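Local atomic coordinates of alginate lyase (Bacteroides ovatus, PDB entry 3NNB), a protein that probably cleaves the polysaccharide alginate by beta-elimination. Residues D97-L111 / Y123-F135. Residues are numbered along the deposited sequence; the frame is centred on the assembly and turned at random.
Sequences DRNKLGDMSKAVTTL and YAQKAVDFLNVWF
Trp134 carries the methyl CE of selenomethionine Met104 over one face of its indole, 3.6 Å from the centroid of the five-membered ring and only 10° off the normal. On the six-membered ring, CZ2 meets Leu101 CB at 3.6 Å, and the carbonyl O of Asp97 lies at the edge, near the ring plane. Trp134 CD1 in turn lies over the centre of one face of Phe135, whose ring Trp198 meets edge-to-face. Phe130 takes Ala107 CB over one face, 3.7 Å from its centroid, and sits as a knob among Met104, Ala107, Val108 and Leu111. These rings lie between the helices of an antiparallel helical hairpin, 98-118 and 121-136, consistent with the (alpha/alpha) barrel architecture of this lyase family; the short segments run at 156° with axes 8.8 Å apart. Bends at chi2 and chi3 curl the Met104 chain back, placing CE on the indole and 3.8 Å from Phe135 CE2. With an alanine in place of Trp134, the Met104 methyl would probably lose the surface it rests on, and a gap would be likely to open beside Leu101. Helix 171-180 adds Phe171 against Met104 and Met178 against Leu131. At the other end Leu111 is the reciprocal knob, among Tyr123, Lys126, Ala127 and Phe130: its CD1 touches Lys126 CG at 3.7 Å, and its CD2 reaches Tyr123 CD1 at 3.8 Å.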
ATOM      1  N   ASP A  97       9.511  14.461   2.051  1.00  8.52           N
ATOM      2  CA  ASP A  97       8.394  14.024   2.893  1.00  7.50           C
ATOM      3  C   ASP A  97       8.107  12.523   2.958  1.00  6.45           C
ATOM      4  O   ASP A  97       7.322  12.080   3.794  1.00  7.41           O
ATOM      5  CB  ASP A  97       7.106  14.741   2.443  1.00  6.79           C
ATOM      6  CG  ASP A  97       7.125  16.236   2.704  1.00  9.00           C
ATOM      7  OD1 ASP A  97       7.788  16.641   3.690  1.00  9.33           O
ATOM      8  OD2 ASP A  97       6.461  16.971   1.934  1.00  7.90           O
ATOM      9  N   ARG A  98       8.667  11.753   2.035  1.00  9.02           N
ATOM     10  CA  ARG A  98       8.237  10.339   1.819  1.00  8.03           C
ATOM     11  C   ARG A  98       8.395   9.476   3.062  1.00  7.58           C
ATOM     12  O   ARG A  98       7.468   8.715   3.421  1.00 10.02           O
ATOM     13  CB  ARG A  98       9.022   9.678   0.682  1.00  8.44           C
ATOM     14  CG  ARG A  98       8.717   8.222   0.497  1.00  9.25           C
ATOM     15  CD  ARG A  98       7.294   8.030   0.067  1.00 10.50           C
ATOM     16  NE  ARG A  98       6.934   6.619  -0.126  1.00 12.06           N
ATOM     17  CZ  ARG A  98       6.454   5.824   0.830  1.00 13.23           C
ATOM     18  NH1 ARG A  98       6.302   6.257   2.057  1.00 12.48           N
ATOM     19  NH2 ARG A  98       6.107   4.568   0.528  1.00 15.16           N
ATOM     20  N   ASN A  99       9.549   9.564   3.709  1.00  8.54           N
ATOM     21  CA  ASN A  99       9.797   8.723   4.901  1.00  8.92           C
ATOM     22  C   ASN A  99       9.025   9.174   6.119  1.00  7.43           C
ATOM     23  O   ASN A  99       8.613   8.346   6.912  1.00 11.51           O
ATOM     24  CB  ASN A  99      11.305   8.582   5.178  1.00  8.38           C
ATOM     25  CG  ASN A  99      12.020   7.721   4.096  1.00 12.26           C
ATOM     26  OD1 ASN A  99      11.369   6.957   3.380  1.00 16.96           O
ATOM     27  ND2 ASN A  99      13.359   7.857   3.992  1.00 17.98           N
ATOM     28  N   LYS A 100       8.775  10.465   6.252  1.00  8.26           N
ATOM     29  CA  LYS A 100       7.917  10.957   7.320  1.00  8.24           C
ATOM     30  C   LYS A 100       6.481  10.460   7.120  1.00  9.32           C
ATOM     31  O   LYS A 100       5.836  10.000   8.069  1.00  9.17           O
ATOM     32  CB  LYS A 100       7.932  12.488   7.421  1.00 11.28           C
ATOM     33  CG  LYS A 100       9.263  13.202   7.767  1.00 16.82           C
ATOM     34  CD  LYS A 100       9.982  12.645   8.922  1.00 30.60           C
ATOM     35  CE  LYS A 100      11.092  13.637   9.436  1.00 37.83           C
ATOM     36  NZ  LYS A 100      10.624  14.498  10.621  1.00 24.42           N
ATOM     37  N   LEU A 101       5.983  10.537   5.880  1.00 10.78           N
ATOM     38  CA  LEU A 101       4.658  10.019   5.581  1.00  8.08           C
ATOM     39  C   LEU A 101       4.597   8.518   5.927  1.00  9.82           C
ATOM     40  O   LEU A 101       3.595   8.051   6.497  1.00  8.09           O
ATOM     41  CB  LEU A 101       4.302  10.295   4.109  1.00  9.64           C
ATOM     42  CG  LEU A 101       2.847   9.888   3.730  1.00  9.80           C
ATOM     43  CD1 LEU A 101       2.214  10.866   2.738  1.00 16.29           C
ATOM     44  CD2 LEU A 101       2.879   8.453   3.195  1.00 14.11           C
ATOM     45  N   GLY A 102       5.624   7.765   5.495  1.00  9.25           N
ATOM     46  CA  GLY A 102       5.697   6.343   5.792  1.00  9.18           C
ATOM     47  C   GLY A 102       5.655   6.074   7.289  1.00  8.86           C
ATOM     48  O   GLY A 102       4.970   5.157   7.745  1.00 10.17           O
ATOM     49  N   ASP A 103       6.456   6.819   8.044  1.00  8.30           N
ATOM     50  CA  ASP A 103       6.534   6.613   9.501  1.00  9.03           C
ATOM     51  C   ASP A 103       5.160   6.860  10.124  1.00  8.50           C
ATOM     52  O   ASP A 103       4.733   6.122  11.019  1.00 10.28           O
ATOM     53  CB  ASP A 103       7.514   7.579  10.158  1.00 12.83           C
ATOM     54  CG  ASP A 103       8.966   7.201   9.928  1.00 13.87           C
ATOM     55  OD1 ASP A 103       9.261   6.070   9.516  1.00 16.16           O
ATOM     56  OD2 ASP A 103       9.785   8.100  10.168  1.00 15.41           O
HETATM   57  N   MSE A 104       4.498   7.932   9.675  1.00  7.40           N
HETATM   58  CA  MSE A 104       3.168   8.305  10.177  1.00  8.28           C
HETATM   59  C   MSE A 104       2.147   7.225   9.863  1.00  6.68           C
HETATM   60  O   MSE A 104       1.427   6.744  10.735  1.00  7.36           O
HETATM   61  CB  MSE A 104       2.755   9.668   9.589  1.00  8.09           C
HETATM   62  CG  MSE A 104       1.366  10.230  10.049  1.00  7.53           C
HETATM   63 SE   MSE A 104      -0.140   9.380   9.192  0.75  5.06          SE
HETATM   64  CE  MSE A 104       0.279   9.810   7.352  1.00  9.76           C
ATOM     65  N   SER A 105       2.098   6.822   8.599  1.00  5.70           N
ATOM     66  CA  SER A 105       1.130   5.830   8.157  1.00  6.38           C
ATOM     67  C   SER A 105       1.309   4.488   8.884  1.00  8.20           C
ATOM     68  O   SER A 105       0.344   3.838   9.339  1.00  7.29           O
ATOM     69  CB  SER A 105       1.274   5.658   6.640  1.00  9.17           C
ATOM     70  OG  SER A 105       0.434   4.633   6.176  1.00 13.88           O
ATOM     71  N   LYS A 106       2.553   4.056   8.993  1.00  8.33           N
ATOM     72  CA  LYS A 106       2.869   2.828   9.719  1.00  8.38           C
ATOM     73  C   LYS A 106       2.478   2.929  11.179  1.00  9.07           C
ATOM     74  O   LYS A 106       1.942   1.985  11.758  1.00  8.15           O
ATOM     75  CB  LYS A 106       4.334   2.472   9.582  1.00 10.64           C
ATOM     76  CG  LYS A 106       4.677   2.017   8.203  1.00 15.28           C
ATOM     77  CD  LYS A 106       6.131   1.505   8.142  1.00 26.93           C
ATOM     78  CE  LYS A 106       7.124   2.570   7.800  1.00 40.28           C
ATOM     79  NZ  LYS A 106       8.364   1.935   7.248  1.00 44.30           N
ATOM     80  N   ALA A 107       2.747   4.075  11.785  1.00  5.61           N
ATOM     81  CA  ALA A 107       2.413   4.284  13.213  1.00  6.73           C
ATOM     82  C   ALA A 107       0.911   4.254  13.462  1.00  7.79           C
ATOM     83  O   ALA A 107       0.440   3.644  14.415  1.00 10.02           O
ATOM     84  CB  ALA A 107       3.031   5.621  13.728  1.00  6.21           C
ATOM     85  N   VAL A 108       0.142   4.898  12.606  1.00  7.96           N
ATOM     86  CA  VAL A 108      -1.300   4.941  12.779  1.00  7.71           C
ATOM     87  C   VAL A 108      -1.873   3.550  12.600  1.00  7.45           C
ATOM     88  O   VAL A 108      -2.773   3.148  13.345  1.00  7.73           O
ATOM     89  CB  VAL A 108      -1.937   5.946  11.803  1.00  8.96           C
ATOM     90  CG1 VAL A 108      -3.441   5.747  11.730  1.00  7.63           C
ATOM     91  CG2 VAL A 108      -1.556   7.424  12.247  1.00  6.81           C
ATOM     92  N   THR A 109      -1.336   2.817  11.617  1.00  8.39           N
ATOM     93  CA  THR A 109      -1.756   1.429  11.364  1.00  8.68           C
ATOM     94  C   THR A 109      -1.432   0.531  12.576  1.00  8.53           C
ATOM     95  O   THR A 109      -2.307  -0.206  13.074  1.00  9.68           O
ATOM     96  CB  THR A 109      -1.206   0.905  10.028  1.00 10.45           C
ATOM     97  OG1 THR A 109      -1.833   1.652   8.966  1.00 11.11           O
ATOM     98  CG2 THR A 109      -1.489  -0.578   9.837  1.00 13.43           C
ATOM     99  N   THR A 110      -0.199   0.595  13.064  1.00  7.35           N
ATOM    100  CA  THR A 110       0.222  -0.139  14.248  1.00  7.13           C
ATOM    101  C   THR A 110      -0.691   0.175  15.451  1.00  7.42           C
ATOM    102  O   THR A 110      -1.156  -0.740  16.175  1.00  8.16           O
ATOM    103  CB  THR A 110       1.688   0.213  14.604  1.00  8.04           C
ATOM    104  OG1 THR A 110       2.547  -0.214  13.535  1.00  8.45           O
ATOM    105  CG2 THR A 110       2.141  -0.416  15.913  1.00  8.68           C
ATOM    106  N   LEU A 111      -0.901   1.467  15.702  1.00  7.78           N
ATOM    107  CA  LEU A 111      -1.672   1.918  16.846  1.00  8.24           C
ATOM    108  C   LEU A 111      -3.133   1.534  16.757  1.00  8.57           C
ATOM    109  O   LEU A 111      -3.735   1.151  17.754  1.00  8.03           O
ATOM    110  CB  LEU A 111      -1.509   3.425  17.084  1.00  6.24           C
ATOM    111  CG  LEU A 111      -0.052   3.767  17.533  1.00  8.25           C
ATOM    112  CD1 LEU A 111       0.243   5.278  17.245  1.00  8.65           C
ATOM    113  CD2 LEU A 111       0.229   3.375  19.041  1.00  8.51           C
ATOM    114  N   TYR A 123      -3.470   3.865  22.902  1.00  9.06           N
ATOM    115  CA  TYR A 123      -2.952   3.678  21.573  1.00  7.86           C
ATOM    116  C   TYR A 123      -3.749   4.473  20.574  1.00  7.48           C
ATOM    117  O   TYR A 123      -3.174   5.076  19.657  1.00  7.48           O
ATOM    118  CB  TYR A 123      -2.955   2.191  21.178  1.00  7.29           C
ATOM    119  CG  TYR A 123      -2.047   1.323  22.010  1.00  7.52           C
ATOM    120  CD1 TYR A 123      -0.730   1.675  22.255  1.00  9.09           C
ATOM    121  CD2 TYR A 123      -2.529   0.163  22.612  1.00 10.49           C
ATOM    122  CE1 TYR A 123       0.091   0.849  22.998  1.00 11.85           C
ATOM    123  CE2 TYR A 123      -1.705  -0.646  23.360  1.00 10.68           C
ATOM    124  CZ  TYR A 123      -0.410  -0.302  23.549  1.00 12.98           C
ATOM    125  OH  TYR A 123       0.421  -1.096  24.303  1.00 12.34           O
ATOM    126  N   ALA A 124      -5.072   4.518  20.760  1.00  7.58           N
ATOM    127  CA  ALA A 124      -5.915   5.329  19.875  1.00  5.89           C
ATOM    128  C   ALA A 124      -5.639   6.823  20.046  1.00  7.97           C
ATOM    129  O   ALA A 124      -5.636   7.583  19.061  1.00  8.71           O
ATOM    130  CB  ALA A 124      -7.406   5.024  20.063  1.00  9.67           C
ATOM    131  N   GLN A 125      -5.385   7.247  21.298  1.00  8.48           N
ATOM    132  CA  GLN A 125      -5.075   8.652  21.586  1.00  8.08           C
ATOM    133  C   GLN A 125      -3.809   9.047  20.853  1.00  7.62           C
ATOM    134  O   GLN A 125      -3.725  10.135  20.265  1.00  8.72           O
ATOM    135  CB  GLN A 125      -4.960   8.890  23.108  1.00  8.40           C
ATOM    136  CG  GLN A 125      -4.892  10.353  23.543  1.00  8.67           C
ATOM    137  CD  GLN A 125      -3.532  11.022  23.298  1.00  9.87           C
ATOM    138  OE1 GLN A 125      -2.470  10.363  23.124  1.00 10.14           O
ATOM    139  NE2 GLN A 125      -3.557  12.332  23.369  1.00  8.55           N
ATOM    140  N   LYS A 126      -2.821   8.153  20.817  1.00  7.19           N
ATOM    141  CA  LYS A 126      -1.554   8.480  20.103  1.00  7.15           C
ATOM    142  C   LYS A 126      -1.769   8.486  18.609  1.00  5.75           C
ATOM    143  O   LYS A 126      -1.231   9.356  17.919  1.00  7.84           O
ATOM    144  CB  LYS A 126      -0.420   7.546  20.474  1.00  6.80           C
ATOM    145  CG  LYS A 126       0.924   7.854  19.837  1.00  6.67           C
ATOM    146  CD  LYS A 126       1.731   8.912  20.584  1.00  6.87           C
ATOM    147  CE  LYS A 126       3.010   9.335  19.847  1.00 11.84           C
ATOM    148  NZ  LYS A 126       3.974  10.123  20.701  1.00 10.01           N
ATOM    149  N   ALA A 127      -2.578   7.566  18.109  1.00  6.38           N
ATOM    150  CA  ALA A 127      -2.875   7.559  16.699  1.00  7.07           C
ATOM    151  C   ALA A 127      -3.538   8.838  16.243  1.00  7.84           C
ATOM    152  O   ALA A 127      -3.198   9.380  15.188  1.00  8.32           O
ATOM    153  CB  ALA A 127      -3.764   6.335  16.293  1.00  6.94           C
ATOM    154  N   VAL A 128      -4.494   9.316  17.030  1.00  7.28           N
ATOM    155  CA  VAL A 128      -5.206  10.570  16.727  1.00  7.10           C
ATOM    156  C   VAL A 128      -4.224  11.764  16.754  1.00  6.66           C
ATOM    157  O   VAL A 128      -4.391  12.689  15.967  1.00  8.78           O
ATOM    158  CB  VAL A 128      -6.459  10.729  17.660  1.00  6.68           C
ATOM    159  CG1 VAL A 128      -7.110  12.098  17.523  1.00  8.20           C
ATOM    160  CG2 VAL A 128      -7.481   9.658  17.297  1.00  7.11           C
ATOM    161  N   ASP A 129      -3.204  11.723  17.633  1.00  6.91           N
ATOM    162  CA  ASP A 129      -2.167  12.766  17.683  1.00  7.43           C
ATOM    163  C   ASP A 129      -1.397  12.773  16.360  1.00  7.79           C
ATOM    164  O   ASP A 129      -1.281  13.822  15.739  1.00  7.56           O
ATOM    165  CB  ASP A 129      -1.276  12.517  18.894  1.00  6.92           C
ATOM    166  CG  ASP A 129      -0.263  13.601  19.168  1.00 10.95           C
ATOM    167  OD1 ASP A 129      -0.352  14.737  18.674  1.00 14.76           O
ATOM    168  OD2 ASP A 129       0.602  13.278  20.020  1.00 17.50           O
ATOM    169  N   PHE A 130      -0.942  11.605  15.889  1.00  7.42           N
ATOM    170  CA  PHE A 130      -0.318  11.533  14.563  1.00  8.10           C
ATOM    171  C   PHE A 130      -1.228  12.099  13.474  1.00  6.41           C
ATOM    172  O   PHE A 130      -0.785  12.826  12.626  1.00  7.55           O
ATOM    173  CB  PHE A 130      -0.009  10.088  14.164  1.00  6.35           C
ATOM    174  CG  PHE A 130       1.286   9.538  14.732  1.00  8.12           C
ATOM    175  CD1 PHE A 130       2.485   9.772  14.049  1.00 11.11           C
ATOM    176  CD2 PHE A 130       1.313   8.694  15.863  1.00  7.65           C
ATOM    177  CE1 PHE A 130       3.672   9.258  14.513  1.00 11.18           C
ATOM    178  CE2 PHE A 130       2.511   8.178  16.340  1.00  7.82           C
ATOM    179  CZ  PHE A 130       3.695   8.479  15.674  1.00 10.01           C
ATOM    180  N   LEU A 131      -2.492  11.701  13.475  1.00  6.86           N
ATOM    181  CA  LEU A 131      -3.427  12.140  12.426  1.00  6.70           C
ATOM    182  C   LEU A 131      -3.695  13.658  12.484  1.00  8.64           C
ATOM    183  O   LEU A 131      -3.811  14.309  11.440  1.00  7.92           O
ATOM    184  CB  LEU A 131      -4.729  11.409  12.573  1.00  7.71           C
ATOM    185  CG  LEU A 131      -4.725   9.934  12.224  1.00  7.54           C
ATOM    186  CD1 LEU A 131      -6.079   9.245  12.622  1.00  8.54           C
ATOM    187  CD2 LEU A 131      -4.339   9.633  10.725  1.00  8.84           C
ATOM    188  N   ASN A 132      -3.856  14.198  13.695  1.00  8.87           N
ATOM    189  CA  ASN A 132      -4.011  15.659  13.867  1.00 10.66           C
ATOM    190  C   ASN A 132      -2.824  16.398  13.273  1.00  7.81           C
ATOM    191  O   ASN A 132      -2.979  17.333  12.464  1.00  7.92           O
ATOM    192  CB  ASN A 132      -4.126  16.060  15.363  1.00  9.73           C
ATOM    193  CG  ASN A 132      -5.485  15.768  15.948  1.00 12.07           C
ATOM    194  OD1 ASN A 132      -6.477  15.780  15.246  1.00 11.41           O
ATOM    195  ND2 ASN A 132      -5.542  15.582  17.261  1.00 10.21           N
ATOM    196  N   VAL A 133      -1.638  15.959  13.656  1.00  6.46           N
ATOM    197  CA  VAL A 133      -0.416  16.641  13.226  1.00  8.23           C
ATOM    198  C   VAL A 133      -0.267  16.538  11.705  1.00 10.15           C
ATOM    199  O   VAL A 133       0.043  17.517  11.028  1.00  8.52           O
ATOM    200  CB  VAL A 133       0.812  16.117  13.952  1.00  9.16           C
ATOM    201  CG1 VAL A 133       2.090  16.710  13.330  1.00  8.77           C
ATOM    202  CG2 VAL A 133       0.702  16.462  15.466  1.00  7.84           C
ATOM    203  N   TRP A 134      -0.514  15.363  11.160  1.00  8.85           N
ATOM    204  CA  TRP A 134      -0.286  15.156   9.723  1.00  6.20           C
ATOM    205  C   TRP A 134      -1.337  15.768   8.807  1.00  6.61           C
ATOM    206  O   TRP A 134      -0.997  16.306   7.748  1.00  7.37           O
ATOM    207  CB  TRP A 134      -0.129  13.658   9.384  1.00  6.47           C
ATOM    208  CG  TRP A 134       0.352  13.459   7.982  1.00  6.25           C
ATOM    209  CD1 TRP A 134      -0.395  13.371   6.853  1.00  9.52           C
ATOM    210  CD2 TRP A 134       1.721  13.472   7.558  1.00  7.32           C
ATOM    211  NE1 TRP A 134       0.428  13.278   5.741  1.00  6.42           N
ATOM    212  CE2 TRP A 134       1.725  13.375   6.150  1.00  6.19           C
ATOM    213  CE3 TRP A 134       2.947  13.548   8.239  1.00  8.53           C
ATOM    214  CZ2 TRP A 134       2.907  13.335   5.402  1.00  8.16           C
ATOM    215  CZ3 TRP A 134       4.119  13.488   7.507  1.00  6.86           C
ATOM    216  CH2 TRP A 134       4.093  13.422   6.097  1.00  9.65           C
ATOM    217  N   PHE A 135      -2.604  15.638   9.184  1.00  6.34           N
ATOM    218  CA  PHE A 135      -3.746  15.961   8.354  1.00  6.68           C
ATOM    219  C   PHE A 135      -4.608  17.175   8.726  1.00  7.72           C
ATOM    220  O   PHE A 135      -5.249  17.740   7.829  1.00  7.97           O
ATOM    221  CB  PHE A 135      -4.712  14.778   8.291  1.00  7.29           C
ATOM    222  CG  PHE A 135      -4.170  13.562   7.592  1.00  8.56           C
ATOM    223  CD1 PHE A 135      -4.165  13.467   6.191  1.00  9.52           C
ATOM    224  CD2 PHE A 135      -3.666  12.484   8.328  1.00  7.68           C
ATOM    225  CE1 PHE A 135      -3.671  12.359   5.552  1.00  8.80           C
ATOM    226  CE2 PHE A 135      -3.130  11.375   7.671  1.00  7.74           C
ATOM    227  CZ  PHE A 135      -3.171  11.304   6.278  1.00  9.28           C
TER